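Local atomic coordinates of fuculose-1-phosphate aldolase (Thermus thermophilus, PDB entry 2FK5), a protein that belongs to the class II aldolase and adducin family of enzymes and assembles from several copies of one chain. Residues A[38-41]-A[45-48]. Residues are numbered along the deposited sequence; the frame is centred on the assembly and turned at random.
Sequences LITK and QKAR. With SO4 (sulfate ion), chain C.
Thr40 and Lys46 meet where the side chain of the lysine reaches back from the loop to the end of the strand that leads into it. The closest approach, 4.1 Å from Thr40 OG1 to Lys46 CE, is van der Waals packing, and the two side chains cross at about a right angle. Lys46 gets there by its shape: CG lies anti to the carbonyl carbon (chi1 -74°), the chain bends at chi2 (72°) and then runs extended, carrying its end to the strand although the CA atoms of Thr40 and Lys46 stay 7.7 Å apart.

Lys46 NZ is the polar focus. It donates a hydrogen bond of 2.7 Å to O3 of the sulfate ion and another to the carbonyl oxygen of Thr25, with a weak one to that of Val44; these partners hold the buried ammonium group in place. Lys41 O, at 4.2 Å from Lys46 NZ, lies nearby without bonding to it.

The contact is small, 89 Å² buried between the segments, and its tighter part is the buried pair Thr40 and Lys46. Partly exposed Lys41 forms the looser edge: its extended side chain turns away from residues 45-48, and NZ bonds to Glu52 O, farther along the same loop. Residues 46-47 form a short 3-10 segment, with Arg48 N bonded to Gln45 O at 3.0 Å; outside the contact, Arg48 NH2 forms salt bridges to Glu14 and Asp15 of a second subunit.

Ser42 OG, Gly43 N, Asn28 ND2, Ser68 OG and Val69 N also bind the sulfate, probably a crystallisation ion. Backbone N-H groups, hydroxyls, an amide and a lysine thus converge on one anion, an arrangement consistent with the phosphate-binding pocket of the AraD-like class II aldolase/adducin fold, here formed partly by the loop after strand 36-40.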
ATOM      1  N   LEU A  38      17.656  14.102  16.313  1.00 23.58           N
ATOM      2  CA  LEU A  38      16.287  13.635  16.473  1.00 21.88           C
ATOM      3  C   LEU A  38      16.282  12.187  16.001  1.00 22.32           C
ATOM      4  O   LEU A  38      16.683  11.913  14.885  1.00 23.81           O
ATOM      5  CB  LEU A  38      15.364  14.483  15.586  1.00 21.87           C
ATOM      6  CG  LEU A  38      13.852  14.266  15.691  1.00 34.94           C
ATOM      7  CD1 LEU A  38      13.395  14.584  17.099  1.00 32.19           C
ATOM      8  CD2 LEU A  38      13.120  15.156  14.674  1.00 27.25           C
ATOM      9  N   ILE A  39      15.820  11.274  16.840  1.00 21.81           N
ATOM     10  CA  ILE A  39      15.826   9.865  16.485  1.00 25.26           C
ATOM     11  C   ILE A  39      14.537   9.169  16.892  1.00 28.33           C
ATOM     12  O   ILE A  39      13.813   9.639  17.771  1.00 28.15           O
ATOM     13  CB  ILE A  39      17.040   9.168  17.166  1.00 24.83           C
ATOM     14  CG1 ILE A  39      17.204   7.730  16.675  1.00 26.45           C
ATOM     15  CG2 ILE A  39      16.858   9.182  18.677  1.00 26.68           C
ATOM     16  CD1 ILE A  39      18.531   7.112  17.118  1.00 27.90           C
ATOM     17  N   THR A  40      14.256   8.046  16.232  1.00 28.33           N
ATOM     18  CA  THR A  40      13.082   7.242  16.522  1.00 26.53           C
ATOM     19  C   THR A  40      13.214   6.598  17.901  1.00 31.24           C
ATOM     20  O   THR A  40      14.314   6.223  18.324  1.00 28.17           O
ATOM     21  CB  THR A  40      12.909   6.113  15.475  1.00 27.99           C
ATOM     22  OG1 THR A  40      14.138   5.386  15.353  1.00 28.43           O
ATOM     23  CG2 THR A  40      12.527   6.696  14.114  1.00 23.25           C
ATOM     24  N   LYS A  41      12.094   6.474  18.606  1.00 25.70           N
ATOM     25  CA  LYS A  41      12.107   5.866  19.934  1.00 29.95           C
ATOM     26  C   LYS A  41      12.275   4.355  19.860  1.00 32.75           C
ATOM     27  O   LYS A  41      12.106   3.746  18.808  1.00 34.67           O
ATOM     28  CB  LYS A  41      10.813   6.178  20.689  1.00 31.13           C
ATOM     29  CG  LYS A  41      10.649   7.627  21.097  1.00 32.27           C
ATOM     30  CD  LYS A  41       9.349   7.814  21.874  1.00 38.61           C
ATOM     31  CE  LYS A  41       9.150   9.264  22.264  1.00 38.89           C
ATOM     32  NZ  LYS A  41       7.851   9.462  22.959  1.00 42.86           N
ATOM     33  N   GLN A  45       6.897   0.973  15.852  1.00 40.19           N
ATOM     34  CA  GLN A  45       6.757   0.403  14.515  1.00 41.00           C
ATOM     35  C   GLN A  45       7.162   1.525  13.559  1.00 30.46           C
ATOM     36  O   GLN A  45       6.396   2.459  13.326  1.00 33.66           O
ATOM     37  CG  GLN A  45       4.709  -0.978  15.273  1.00 45.86           C
ATOM     38  CD  GLN A  45       5.329  -2.367  15.205  1.00 56.16           C
ATOM     39  OE1 GLN A  45       5.283  -3.032  14.168  1.00 47.57           O
ATOM     40  NE2 GLN A  45       5.910  -2.812  16.315  1.00 55.23           N
ATOM     41  N   LYS A  46       8.371   1.438  13.018  1.00 34.44           N
ATOM     42  CA  LYS A  46       8.865   2.472  12.119  1.00 36.59           C
ATOM     43  C   LYS A  46       8.052   2.669  10.853  1.00 40.94           C
ATOM     44  O   LYS A  46       7.999   3.773  10.313  1.00 44.74           O
ATOM     45  CB  LYS A  46      10.320   2.200  11.747  1.00 48.25           C
ATOM     46  CG  LYS A  46      11.301   2.497  12.864  1.00 49.55           C
ATOM     47  CD  LYS A  46      11.214   1.464  13.966  1.00 53.39           C
ATOM     48  CE  LYS A  46      12.189   1.788  15.073  1.00 49.49           C
ATOM     49  NZ  LYS A  46      12.374   0.648  15.995  1.00 49.27           N
ATOM     50  N   ALA A  47       7.420   1.606  10.374  1.00 40.97           N
ATOM     51  CA  ALA A  47       6.623   1.698   9.159  1.00 43.26           C
ATOM     52  C   ALA A  47       5.386   2.538   9.418  1.00 41.31           C
ATOM     53  O   ALA A  47       4.702   2.961   8.485  1.00 39.26           O
ATOM     54  CB  ALA A  47       6.217   0.306   8.689  1.00 37.42           C
ATOM     55  N   ARG A  48       5.104   2.784  10.692  1.00 35.82           N
ATOM     56  CA  ARG A  48       3.929   3.564  11.070  1.00 43.74           C
ATOM     57  C   ARG A  48       4.260   4.595  12.149  1.00 44.31           C
ATOM     58  O   ARG A  48       3.612   4.642  13.192  1.00 37.42           O
ATOM     59  CB  ARG A  48       2.828   2.621  11.577  1.00 49.47           C
ATOM     60  CD  ARG A  48       1.500   0.510  11.243  1.00 42.85           C
ATOM     61  NE  ARG A  48       1.069  -0.550  10.330  1.00 46.74           N
ATOM     62  CZ  ARG A  48       0.133  -0.406   9.393  1.00 50.73           C
ATOM     63  NH1 ARG A  48      -0.480   0.761   9.237  1.00 47.74           N
ATOM     64  NH2 ARG A  48      -0.203  -1.434   8.621  1.00 35.70           N
TER
HETATM   65  S   SO4 C1001      15.122   0.271  18.466  1.00 40.67           S
HETATM   66  O1  SO4 C1001      15.650   1.466  17.678  1.00 39.01           O
HETATM   67  O2  SO4 C1001      15.468   0.515  19.932  1.00 41.89           O
HETATM   68  O3  SO4 C1001      13.711   0.286  18.369  1.00 43.55           O
HETATM   69  O4  SO4 C1001      15.943  -0.818  18.066  1.00 46.78           O